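Local coordinates for lipocalin AI-4 (Rhodnius prolixus, PDB 5H9N), which binds cysteinyl leukotrienes, with leukotriene C4 held here inside its lipocalin barrel, and probably sequesters these mediators while the insect feeds on blood, at residues A[30-35]-A[43-48]; A[34-39]-A[151-156]; A[107-112]-A[119-124]. The protein carries 1 engineered substitution. All blocks are in the same frame, centred on the assembly; numbering follows the deposited sequence.

Contact 1: A[30-35]-A[43-48]; sequences DWYLTH and VRCEKY. With LTX ((5~{S},6~{R},7~{E},9~{E},11~{Z},14~{Z})-6-[(2~{R})-2-[[(4~{S})-4-azanyl-5-oxidanyl-5-oxidanylidene-pentanoyl]amino]-3-( 2-hydroxy-2-oxoethylamino)-3-oxidanylidene-propyl]sulfanyl-5-oxidanyl-icosa-7,9,11,14-tetraenoic acid), chain B.
K47 lies alongside Y32 on one face of the strand pair, its methylenes drawn over the phenol ring. CG sits over that ring face, 4.2 Å from the Y32 ring centroid, put there because it is anti to the lysine backbone N (chi1 -179°). Further out, K47 CD comes to 3.7 Å from Y32 OH. The sulfur of C45 reaches the same ring at its edge, SG 3.9 Å from Y32 CD2.

The other face carries W31, L33, E46 and Y48, and it meets the ligand. The last carbon of the leukotriene tail, C20, rests 3.8 Å from W31 CD1 and also touches Y48 CB, while C12 approaches in the plane of the Y48 ring, at its edge. L33 runs side by side with Y48 and with E46, its CD2 3.6 Å from E46 OE1. That carboxylate is gripped at both oxygens: Y48 OH donates to E46 OE1 (2.7 Å) on the syn side, 32° out of the carboxylate plane, and R44 closes end-on with NH1 and NH2 both on OE2. A second partner of Y48 OH is R110 NH1. The pull from both ends would favour an ionised glutamate.

Behind the side chains, W31 and Y48 exchange two backbone hydrogen bonds, and L33 N donates to E46 O. A water then bridges L33 O, R44 O and E46 N where the backbones part, and the C45–C155 disulfide ties segment 43-48 to the C-terminal tail. This is an antiparallel hairpin in the wall of a lipocalin barrel, one face of which lines the leukotriene pocket.

Contact 2: A[34-39]-A[151-156]; sequences THSRDS and NKLGCS
S36 and N151 form an antiparallel hydrogen-bonded pair, S36 N giving to N151 O at 3.0 Å and N151 N to S36 O at 2.8 Å. One step along, H35 and K152 face each other as a non-hydrogen-bonded pair with CA atoms 4.4 Å apart. The next bond runs from L153 N to T34 O (2.9 Å), and that carbonyl also takes a hydrogen bond from a water, which in turn accepts from C155 N. L153 itself already lies past the end of strand 151-152.

T34 and H35 both lie opposite L125 on the far edge of their strand, a classic beta bulge. The two-residue strand 151-152 borders strand 30-36 on the edge away from strand 120-127, much as the C-terminal strand of lipocalins, following the helix, adds to the first barrel strand.

Among the side chains, L153 carries apolar packing. Its CD2 packs 3.6 Å from S39 CB and also touches S36 OG, a hydroxyl that donates to D38 O from above the carbonyl plane. The H35 ring crosses K152 obliquely, with H35 CD2 3.6 Å from K152 CA. Its rotation is steadied from its own strand: T34 OG1 lies in the ring plane, 2.9 Å from H35 ND1 and hydrogen-bonded to it, and N127 is a further partner of the threonine hydroxyl. T34 CG2 touches C155 CB at 4.1 Å, on the cysteine whose sulfur is bonded to C45. At the turn, R37 grips D38 side-on through NE and NH2, the nitrogens lying above the carboxylate plane, while R37 NH2 also bridges to D121.

Contact 3: A[107-112]-A[119-124]; sequences LLYRCG and PKDNFL. With LTX ((5~{S},6~{R},7~{E},9~{E},11~{Z},14~{Z})-6-[(2~{R})-2-[[(4~{S})-4-azanyl-5-oxidanyl-5-oxidanylidene-pentanoyl]amino]-3-( 2-hydroxy-2-oxoethylamino)-3-oxidanylidene-propyl]sulfanyl-5-oxidanyl-icosa-7,9,11,14-tetraenoic acid), chain B.
The R110 guanidinium is sandwiched between its own hairpin partner and the ligand. L124 CD1 presses on one face, 3.4 Å above the plane and over its centre; leukotriene C9 lies over the opposite face, nearer the rim. At the edge the group meets the C1 carboxylate side-on: R110 NE donates to ligand O2 (2.8 Å) and R110 NH2 to ligand O1 (2.9 Å), the second bond almost straight at 177°. CG anti to the backbone N (chi1 -176°) starts the arginine chain out over the pocket, and a bend at chi3 swings NE to the carboxylate. R110 NH1 comes up against the polyene, 3.3 Å from ligand C11.

The F123 ring, on the other side of the sheet, has Y109 CD1 over one face, 3.6 Å above its plane and offset toward the rim. The two rings are inclined at 53°, so they meet obliquely. Y109 receives D121 at its edge, in the ring plane, where Y109 OH donates a hydrogen bond to D121 OD2 (2.7 Å), on its anti lone pair.

N122 supplies the third donor to the ligand carboxylate, ND2 to ligand O1 at 2.9 Å, while its OD1 accepts from D38 N. Underneath, L108 with L124, R110 with N122 and G112 with K120 are the hydrogen-bonded pairs of the antiparallel hairpin. A buried arginine with a carboxylate across its edge, helped by an amide and pressed between hydrocarbon faces, is consistent with a pocket that recognises the acid end of an eicosanoid while accepting its polyene chain.

Contact 3 is the most buried of the three, contact 1 is intermediate, and contact 2 lies nearest the surface. Contacts 1 and 2 share strand 30-36, with T34 and H35 in both, and the C45–C155 disulfide joins them directly. Contact 3 sits on the next strands, its strand 120-127 pairing with strand 30-36: L124 packs on L33, and R37 bonds to F123 and D121. Along the chain it is nested inside the long loop that contact 2 closes. Contacts 1 and 3 both line the leukotriene pocket, linked by Y48 and R110, the first chiefly touching the tail and the second binding the carboxylate, whereas contact 2 combines backbone pairing with the R37–D38 salt bridge.

Contact 1: A[30-35]-A[43-48]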
# COMPACT_ATOMS: atom_id res chain seq x y z
N ASP A 30 6.02 7.60 9.48
CA ASP A 30 4.60 7.59 9.15
C ASP A 30 4.38 7.82 7.67
O ASP A 30 5.11 8.61 7.05
CB ASP A 30 3.85 8.68 9.92
CG ASP A 30 3.81 8.44 11.41
OD1 ASP A 30 3.94 7.28 11.82
OD2 ASP A 30 3.64 9.42 12.17
N TRP A 31 3.37 7.17 7.13
CA TRP A 31 2.94 7.38 5.76
C TRP A 31 1.43 7.67 5.74
O TRP A 31 0.67 6.86 6.28
CB TRP A 31 3.21 6.15 4.90
CG TRP A 31 4.64 5.89 4.50
CD1 TRP A 31 5.48 4.94 5.00
CD2 TRP A 31 5.37 6.57 3.48
NE1 TRP A 31 6.69 4.98 4.35
CE2 TRP A 31 6.65 5.98 3.41
CE3 TRP A 31 5.06 7.63 2.60
CZ2 TRP A 31 7.62 6.41 2.51
CZ3 TRP A 31 6.02 8.05 1.71
CH2 TRP A 31 7.28 7.44 1.66
N TYR A 32 1.00 8.75 5.10
CA TYR A 32 -0.43 9.06 4.95
C TYR A 32 -0.91 8.55 3.61
O TYR A 32 -0.28 8.80 2.58
CB TYR A 32 -0.67 10.57 5.05
CG TYR A 32 -0.32 11.13 6.40
CD1 TYR A 32 0.99 11.50 6.69
CD2 TYR A 32 -1.28 11.27 7.40
CE1 TYR A 32 1.33 12.00 7.93
CE2 TYR A 32 -0.95 11.78 8.64
CZ TYR A 32 0.36 12.13 8.90
OH TYR A 32 0.73 12.63 10.13
N LEU A 33 -2.04 7.85 3.61
CA LEU A 33 -2.63 7.37 2.37
C LEU A 33 -3.47 8.50 1.77
O LEU A 33 -4.60 8.74 2.20
CB LEU A 33 -3.47 6.11 2.65
CG LEU A 33 -4.23 5.51 1.47
CD1 LEU A 33 -3.34 5.38 0.25
CD2 LEU A 33 -4.83 4.15 1.84
N THR A 34 -2.92 9.23 0.82
CA THR A 34 -3.59 10.44 0.35
C THR A 34 -4.44 10.25 -0.91
O THR A 34 -5.36 11.02 -1.13
CB THR A 34 -2.57 11.57 0.10
OG1 THR A 34 -1.60 11.16 -0.87
CG2 THR A 34 -1.83 11.94 1.36
N HIS A 35 -4.11 9.27 -1.74
CA HIS A 35 -4.81 9.05 -3.01
C HIS A 35 -4.86 7.57 -3.31
O HIS A 35 -3.97 6.82 -2.88
CB HIS A 35 -4.13 9.74 -4.19
CG HIS A 35 -4.02 11.22 -4.07
ND1 HIS A 35 -3.17 11.83 -3.17
CD2 HIS A 35 -4.61 12.22 -4.76
CE1 HIS A 35 -3.27 13.14 -3.29
NE2 HIS A 35 -4.14 13.40 -4.25
N VAL A 43 -14.54 9.46 2.24
CA VAL A 43 -13.09 9.34 2.26
C VAL A 43 -12.57 9.68 3.66
O VAL A 43 -13.20 10.40 4.44
CB VAL A 43 -12.41 10.23 1.18
CG1 VAL A 43 -12.82 9.78 -0.22
CG2 VAL A 43 -12.69 11.71 1.40
N ARG A 44 -11.42 9.10 3.97
CA ARG A 44 -10.79 9.14 5.28
C ARG A 44 -9.31 9.44 5.13
O ARG A 44 -8.78 9.41 4.01
CB ARG A 44 -10.98 7.80 6.01
CG ARG A 44 -12.43 7.45 6.35
CD ARG A 44 -12.54 6.02 6.88
NE ARG A 44 -12.14 5.06 5.85
CZ ARG A 44 -11.01 4.36 5.86
NH1 ARG A 44 -10.17 4.45 6.88
NH2 ARG A 44 -10.74 3.53 4.86
N CYS A 45 -8.66 9.74 6.24
CA CYS A 45 -7.21 9.92 6.25
C CYS A 45 -6.56 8.85 7.12
O CYS A 45 -6.52 8.97 8.35
CB CYS A 45 -6.82 11.31 6.75
SG CYS A 45 -5.07 11.60 6.57
N GLU A 46 -6.05 7.82 6.46
CA GLU A 46 -5.34 6.75 7.15
C GLU A 46 -3.87 7.08 7.29
O GLU A 46 -3.19 7.33 6.29
CB GLU A 46 -5.51 5.43 6.40
CG GLU A 46 -6.92 4.90 6.39
CD GLU A 46 -7.04 3.51 5.78
OE1 GLU A 46 -6.14 3.08 5.03
OE2 GLU A 46 -8.06 2.86 6.07
N LYS A 47 -3.40 7.09 8.53
CA LYS A 47 -1.99 7.26 8.85
C LYS A 47 -1.40 5.90 9.18
O LYS A 47 -1.81 5.28 10.17
CB LYS A 47 -1.79 8.22 10.03
CG LYS A 47 -0.32 8.44 10.38
CD LYS A 47 -0.15 9.38 11.57
CE LYS A 47 -0.62 8.73 12.87
NZ LYS A 47 -0.26 9.54 14.06
N TYR A 48 -0.47 5.44 8.36
CA TYR A 48 0.21 4.16 8.56
C TYR A 48 1.48 4.40 9.36
O TYR A 48 2.40 5.08 8.90
CB TYR A 48 0.51 3.50 7.21
CG TYR A 48 -0.71 2.93 6.55
CD1 TYR A 48 -1.70 3.76 6.03
CD2 TYR A 48 -0.89 1.55 6.44
CE1 TYR A 48 -2.84 3.23 5.43
CE2 TYR A 48 -2.02 1.02 5.84
CZ TYR A 48 -2.99 1.86 5.35
OH TYR A 48 -4.11 1.32 4.75
O2 LTX B . -6.45 -2.45 -1.48
C1 LTX B . -7.48 -1.75 -1.59
O1 LTX B . -7.50 -0.52 -1.32
C2 LTX B . -8.75 -2.40 -2.08
C3 LTX B . -9.72 -2.57 -0.92
C4 LTX B . -9.00 -3.12 0.31
C5 LTX B . -10.00 -3.54 1.38
O3 LTX B . -10.61 -2.39 1.97
C6 LTX B . -9.34 -4.38 2.47
C7 LTX B . -8.29 -3.59 3.23
C8 LTX B . -6.99 -3.90 3.20
C9 LTX B . -6.02 -3.10 3.97
C10 LTX B . -4.74 -3.47 4.18
C11 LTX B . -3.86 -2.62 4.98
C12 LTX B . -2.56 -2.83 5.25
C13 LTX B . -1.75 -4.02 4.77
C14 LTX B . -1.29 -3.85 3.34
C15 LTX B . -0.29 -3.06 2.97
C16 LTX B . 0.51 -2.25 3.96
C17 LTX B . 0.92 -0.92 3.34
C18 LTX B . 1.90 -0.20 4.26
C19 LTX B . 2.11 1.25 3.85
C20 LTX B . 3.12 1.92 4.76
O32 LTX B . -9.66 -1.10 8.05
C21 LTX B . -9.71 -2.07 7.26
O31 LTX B . -9.43 -1.98 6.05
CA3 LTX B . -10.14 -3.40 7.80
N3 LTX B . -10.10 -4.41 6.75
C22 LTX B . -10.68 -5.60 6.85
O33 LTX B . -11.31 -5.92 7.85
CA2 LTX B . -10.57 -6.58 5.71
CB2 LTX B . -9.73 -6.04 4.55
SG2 LTX B . -10.65 -4.95 3.53
N2 LTX B . -11.88 -7.00 5.27
CD1 LTX B . -12.18 -8.28 5.12
OE1 LTX B . -11.34 -9.15 4.97
CG1 LTX B . -13.66 -8.58 5.13
CB1 LTX B . -13.95 -9.99 4.63
CA1 LTX B . -15.40 -10.08 4.17
N1 LTX B . -15.71 -8.96 3.27
C23 LTX B . -16.33 -10.03 5.35
O11 LTX B . -17.22 -9.15 5.37
O12 LTX B . -16.19 -10.88 6.26
O HOH W 1 -6.60 7.70 3.67

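Contact 2: A[34-39]-A[151-156]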
# COMPACT_ATOMS: atom_id res chain seq x y z
N THR A 34 -2.92 9.23 0.82
CA THR A 34 -3.59 10.44 0.35
C THR A 34 -4.44 10.25 -0.91
O THR A 34 -5.36 11.02 -1.13
CB THR A 34 -2.57 11.57 0.10
OG1 THR A 34 -1.60 11.16 -0.87
CG2 THR A 34 -1.83 11.94 1.36
N HIS A 35 -4.11 9.27 -1.74
CA HIS A 35 -4.81 9.05 -3.01
C HIS A 35 -4.86 7.57 -3.31
O HIS A 35 -3.97 6.82 -2.88
CB HIS A 35 -4.13 9.74 -4.19
CG HIS A 35 -4.02 11.22 -4.07
ND1 HIS A 35 -3.17 11.83 -3.17
CD2 HIS A 35 -4.61 12.22 -4.76
CE1 HIS A 35 -3.27 13.14 -3.29
NE2 HIS A 35 -4.14 13.40 -4.25
N SER A 36 -5.82 7.13 -4.11
CA SER A 36 -5.84 5.74 -4.56
C SER A 36 -6.62 5.65 -5.87
O SER A 36 -7.44 6.53 -6.19
CB SER A 36 -6.43 4.82 -3.48
OG SER A 36 -7.75 5.20 -3.16
N ARG A 37 -6.37 4.61 -6.66
CA ARG A 37 -7.05 4.41 -7.93
C ARG A 37 -8.55 4.25 -7.70
O ARG A 37 -9.35 4.90 -8.35
CB ARG A 37 -6.49 3.19 -8.66
CG ARG A 37 -7.14 2.99 -10.03
CD ARG A 37 -6.85 1.61 -10.60
NE ARG A 37 -7.45 0.56 -9.78
CZ ARG A 37 -7.03 -0.70 -9.74
NH1 ARG A 37 -5.99 -1.11 -10.47
NH2 ARG A 37 -7.65 -1.56 -8.95
N ASP A 38 -8.90 3.36 -6.78
CA ASP A 38 -10.28 3.07 -6.40
C ASP A 38 -10.47 3.61 -5.00
O ASP A 38 -9.58 3.48 -4.16
CB ASP A 38 -10.57 1.57 -6.42
CG ASP A 38 -10.22 0.90 -7.74
OD1 ASP A 38 -10.13 1.60 -8.77
OD2 ASP A 38 -10.07 -0.34 -7.75
N SER A 39 -11.63 4.19 -4.72
CA SER A 39 -11.90 4.71 -3.38
C SER A 39 -13.35 4.48 -2.99
O SER A 39 -14.21 4.24 -3.84
CB SER A 39 -11.55 6.19 -3.30
OG SER A 39 -12.27 6.93 -4.26
N ASN A 151 -7.83 9.13 -7.21
CA ASN A 151 -8.82 9.75 -6.35
C ASN A 151 -8.19 10.28 -5.09
O ASN A 151 -7.50 9.55 -4.39
CB ASN A 151 -9.90 8.76 -5.98
CG ASN A 151 -10.70 8.29 -7.16
OD1 ASN A 151 -10.44 8.67 -8.31
ND2 ASN A 151 -11.71 7.47 -6.90
N LYS A 152 -8.44 11.55 -4.77
CA LYS A 152 -7.96 12.12 -3.53
C LYS A 152 -8.83 11.65 -2.37
O LYS A 152 -10.06 11.64 -2.47
CB LYS A 152 -7.93 13.64 -3.60
CG LYS A 152 -7.25 14.25 -2.39
CD LYS A 152 -7.19 15.76 -2.48
CE LYS A 152 -6.29 16.32 -1.38
NZ LYS A 152 -6.19 17.80 -1.43
N LEU A 153 -8.21 11.28 -1.26
CA LEU A 153 -8.92 10.76 -0.11
C LEU A 153 -9.15 11.90 0.90
O LEU A 153 -9.38 13.05 0.48
CB LEU A 153 -8.18 9.56 0.47
CG LEU A 153 -7.94 8.47 -0.60
CD1 LEU A 153 -7.14 7.31 -0.02
CD2 LEU A 153 -9.24 7.99 -1.24
N GLY A 154 -9.12 11.59 2.19
CA GLY A 154 -9.57 12.55 3.18
C GLY A 154 -8.48 13.26 3.96
O GLY A 154 -8.77 13.88 4.98
N CYS A 155 -7.23 13.14 3.53
CA CYS A 155 -6.13 13.90 4.14
C CYS A 155 -6.00 15.27 3.50
O CYS A 155 -6.29 15.43 2.30
CB CYS A 155 -4.81 13.15 3.97
SG CYS A 155 -4.75 11.45 4.55
N SER A 156 -5.52 16.25 4.25
CA SER A 156 -5.16 17.54 3.69
C SER A 156 -4.04 18.17 4.50
O SER A 156 -3.70 17.69 5.58
CB SER A 156 -6.38 18.47 3.65
OG SER A 156 -6.79 18.83 4.96
O HOH W 2 -6.06 12.79 0.90

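Contact 3: A[107-112]-A[119-124]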
# COMPACT_ATOMS: atom_id res chain seq x y z
N LEU A 107 4.37 5.04 -4.26
CA LEU A 107 3.28 4.43 -5.01
C LEU A 107 3.32 2.94 -4.75
O LEU A 107 4.33 2.30 -5.04
CB LEU A 107 3.45 4.70 -6.51
CG LEU A 107 2.40 4.09 -7.42
CD1 LEU A 107 1.04 4.71 -7.16
CD2 LEU A 107 2.80 4.21 -8.89
N LEU A 108 2.24 2.41 -4.18
CA LEU A 108 2.14 0.99 -3.85
C LEU A 108 1.04 0.31 -4.62
O LEU A 108 0.05 0.94 -5.02
CB LEU A 108 1.88 0.80 -2.34
CG LEU A 108 3.09 0.74 -1.40
CD1 LEU A 108 3.86 2.06 -1.45
CD2 LEU A 108 2.64 0.43 0.02
N TYR A 109 1.21 -0.98 -4.81
CA TYR A 109 0.15 -1.86 -5.29
C TYR A 109 -0.27 -2.74 -4.13
O TYR A 109 0.60 -3.24 -3.41
CB TYR A 109 0.66 -2.71 -6.46
CG TYR A 109 -0.33 -3.75 -6.93
CD1 TYR A 109 -1.46 -3.39 -7.65
CD2 TYR A 109 -0.15 -5.10 -6.64
CE1 TYR A 109 -2.36 -4.33 -8.09
CE2 TYR A 109 -1.04 -6.05 -7.07
CZ TYR A 109 -2.16 -5.66 -7.78
OH TYR A 109 -3.03 -6.65 -8.20
N ARG A 110 -1.57 -2.88 -3.91
CA ARG A 110 -2.08 -3.72 -2.84
C ARG A 110 -3.12 -4.67 -3.40
O ARG A 110 -3.90 -4.31 -4.27
CB ARG A 110 -2.68 -2.86 -1.72
CG ARG A 110 -3.16 -3.67 -0.50
CD ARG A 110 -3.42 -2.78 0.71
NE ARG A 110 -4.53 -1.87 0.49
CZ ARG A 110 -4.82 -0.84 1.28
NH1 ARG A 110 -4.06 -0.59 2.34
NH2 ARG A 110 -5.83 -0.04 0.98
N CYS A 111 -3.15 -5.90 -2.88
CA CYS A 111 -4.08 -6.91 -3.36
C CYS A 111 -4.35 -7.93 -2.26
O CYS A 111 -3.45 -8.28 -1.51
CB CYS A 111 -3.51 -7.59 -4.61
SG CYS A 111 -4.63 -8.69 -5.46
N GLY A 112 -5.57 -8.42 -2.17
CA GLY A 112 -5.88 -9.45 -1.20
C GLY A 112 -7.32 -9.89 -1.30
O GLY A 112 -8.16 -9.23 -1.93
N PRO A 119 -9.65 -11.66 -5.63
CA PRO A 119 -9.02 -10.62 -4.81
C PRO A 119 -9.41 -9.23 -5.29
O PRO A 119 -9.71 -9.04 -6.46
CB PRO A 119 -7.52 -10.87 -4.99
CG PRO A 119 -7.41 -11.59 -6.28
CD PRO A 119 -8.66 -12.41 -6.44
N LYS A 120 -9.41 -8.29 -4.36
CA LYS A 120 -9.53 -6.87 -4.68
C LYS A 120 -8.14 -6.28 -4.71
O LYS A 120 -7.29 -6.65 -3.89
CB LYS A 120 -10.36 -6.13 -3.65
CG LYS A 120 -11.83 -6.48 -3.60
CD LYS A 120 -12.52 -5.55 -2.61
CE LYS A 120 -14.00 -5.83 -2.53
NZ LYS A 120 -14.66 -4.87 -1.61
N ASP A 121 -7.89 -5.35 -5.62
CA ASP A 121 -6.59 -4.70 -5.63
C ASP A 121 -6.74 -3.20 -5.80
O ASP A 121 -7.86 -2.68 -5.94
CB ASP A 121 -5.64 -5.32 -6.68
CG ASP A 121 -6.07 -5.08 -8.11
OD1 ASP A 121 -7.06 -4.36 -8.36
OD2 ASP A 121 -5.36 -5.61 -9.00
N ASN A 122 -5.62 -2.49 -5.76
CA ASN A 122 -5.64 -1.04 -5.80
C ASN A 122 -4.23 -0.55 -6.02
O ASN A 122 -3.26 -1.26 -5.71
CB ASN A 122 -6.21 -0.47 -4.50
CG ASN A 122 -6.99 0.81 -4.71
OD1 ASN A 122 -6.91 1.45 -5.77
ND2 ASN A 122 -7.75 1.19 -3.70
N PHE A 123 -4.12 0.67 -6.55
CA PHE A 123 -2.86 1.41 -6.47
C PHE A 123 -3.06 2.55 -5.50
O PHE A 123 -4.09 3.23 -5.52
CB PHE A 123 -2.42 1.93 -7.83
CG PHE A 123 -1.89 0.85 -8.74
CD1 PHE A 123 -2.76 0.13 -9.56
CD2 PHE A 123 -0.53 0.55 -8.79
CE1 PHE A 123 -2.28 -0.86 -10.41
CE2 PHE A 123 -0.05 -0.43 -9.62
CZ PHE A 123 -0.93 -1.14 -10.44
N LEU A 124 -2.07 2.73 -4.63
CA LEU A 124 -2.13 3.61 -3.47
C LEU A 124 -1.00 4.61 -3.53
O LEU A 124 0.14 4.22 -3.79
CB LEU A 124 -2.00 2.80 -2.18
CG LEU A 124 -2.92 1.59 -2.01
CD1 LEU A 124 -2.58 0.86 -0.72
CD2 LEU A 124 -4.37 2.00 -2.01
O2 LTX B . -6.45 -2.45 -1.48
C1 LTX B . -7.48 -1.75 -1.59
O1 LTX B . -7.50 -0.52 -1.32
C2 LTX B . -8.75 -2.40 -2.08
C3 LTX B . -9.72 -2.57 -0.92
C4 LTX B . -9.00 -3.12 0.31
C5 LTX B . -10.00 -3.54 1.38
O3 LTX B . -10.61 -2.39 1.97
C6 LTX B . -9.34 -4.38 2.47
C7 LTX B . -8.29 -3.59 3.23
C8 LTX B . -6.99 -3.90 3.20
C9 LTX B . -6.02 -3.10 3.97
C10 LTX B . -4.74 -3.47 4.18
C11 LTX B . -3.86 -2.62 4.98
C12 LTX B . -2.56 -2.83 5.25
C13 LTX B . -1.75 -4.02 4.77
C14 LTX B . -1.29 -3.85 3.34
C15 LTX B . -0.29 -3.06 2.97
C16 LTX B . 0.51 -2.25 3.96
C17 LTX B . 0.92 -0.92 3.34
C18 LTX B . 1.90 -0.20 4.26
C19 LTX B . 2.11 1.25 3.85
C20 LTX B . 3.12 1.92 4.76
O32 LTX B . -9.66 -1.10 8.05
C21 LTX B . -9.71 -2.07 7.26
O31 LTX B . -9.43 -1.98 6.05
CA3 LTX B . -10.14 -3.40 7.80
N3 LTX B . -10.10 -4.41 6.75
C22 LTX B . -10.68 -5.60 6.85
O33 LTX B . -11.31 -5.92 7.85
CA2 LTX B . -10.57 -6.58 5.71
CB2 LTX B . -9.73 -6.04 4.55
SG2 LTX B . -10.65 -4.95 3.53
N2 LTX B . -11.88 -7.00 5.27
CD1 LTX B . -12.18 -8.28 5.12
OE1 LTX B . -11.34 -9.15 4.97
CG1 LTX B . -13.66 -8.58 5.13
CB1 LTX B . -13.95 -9.99 4.63
CA1 LTX B . -15.40 -10.08 4.17
N1 LTX B . -15.71 -8.96 3.27
C23 LTX B . -16.33 -10.03 5.35
O11 LTX B . -17.22 -9.15 5.37
O12 LTX B . -16.19 -10.88 6.26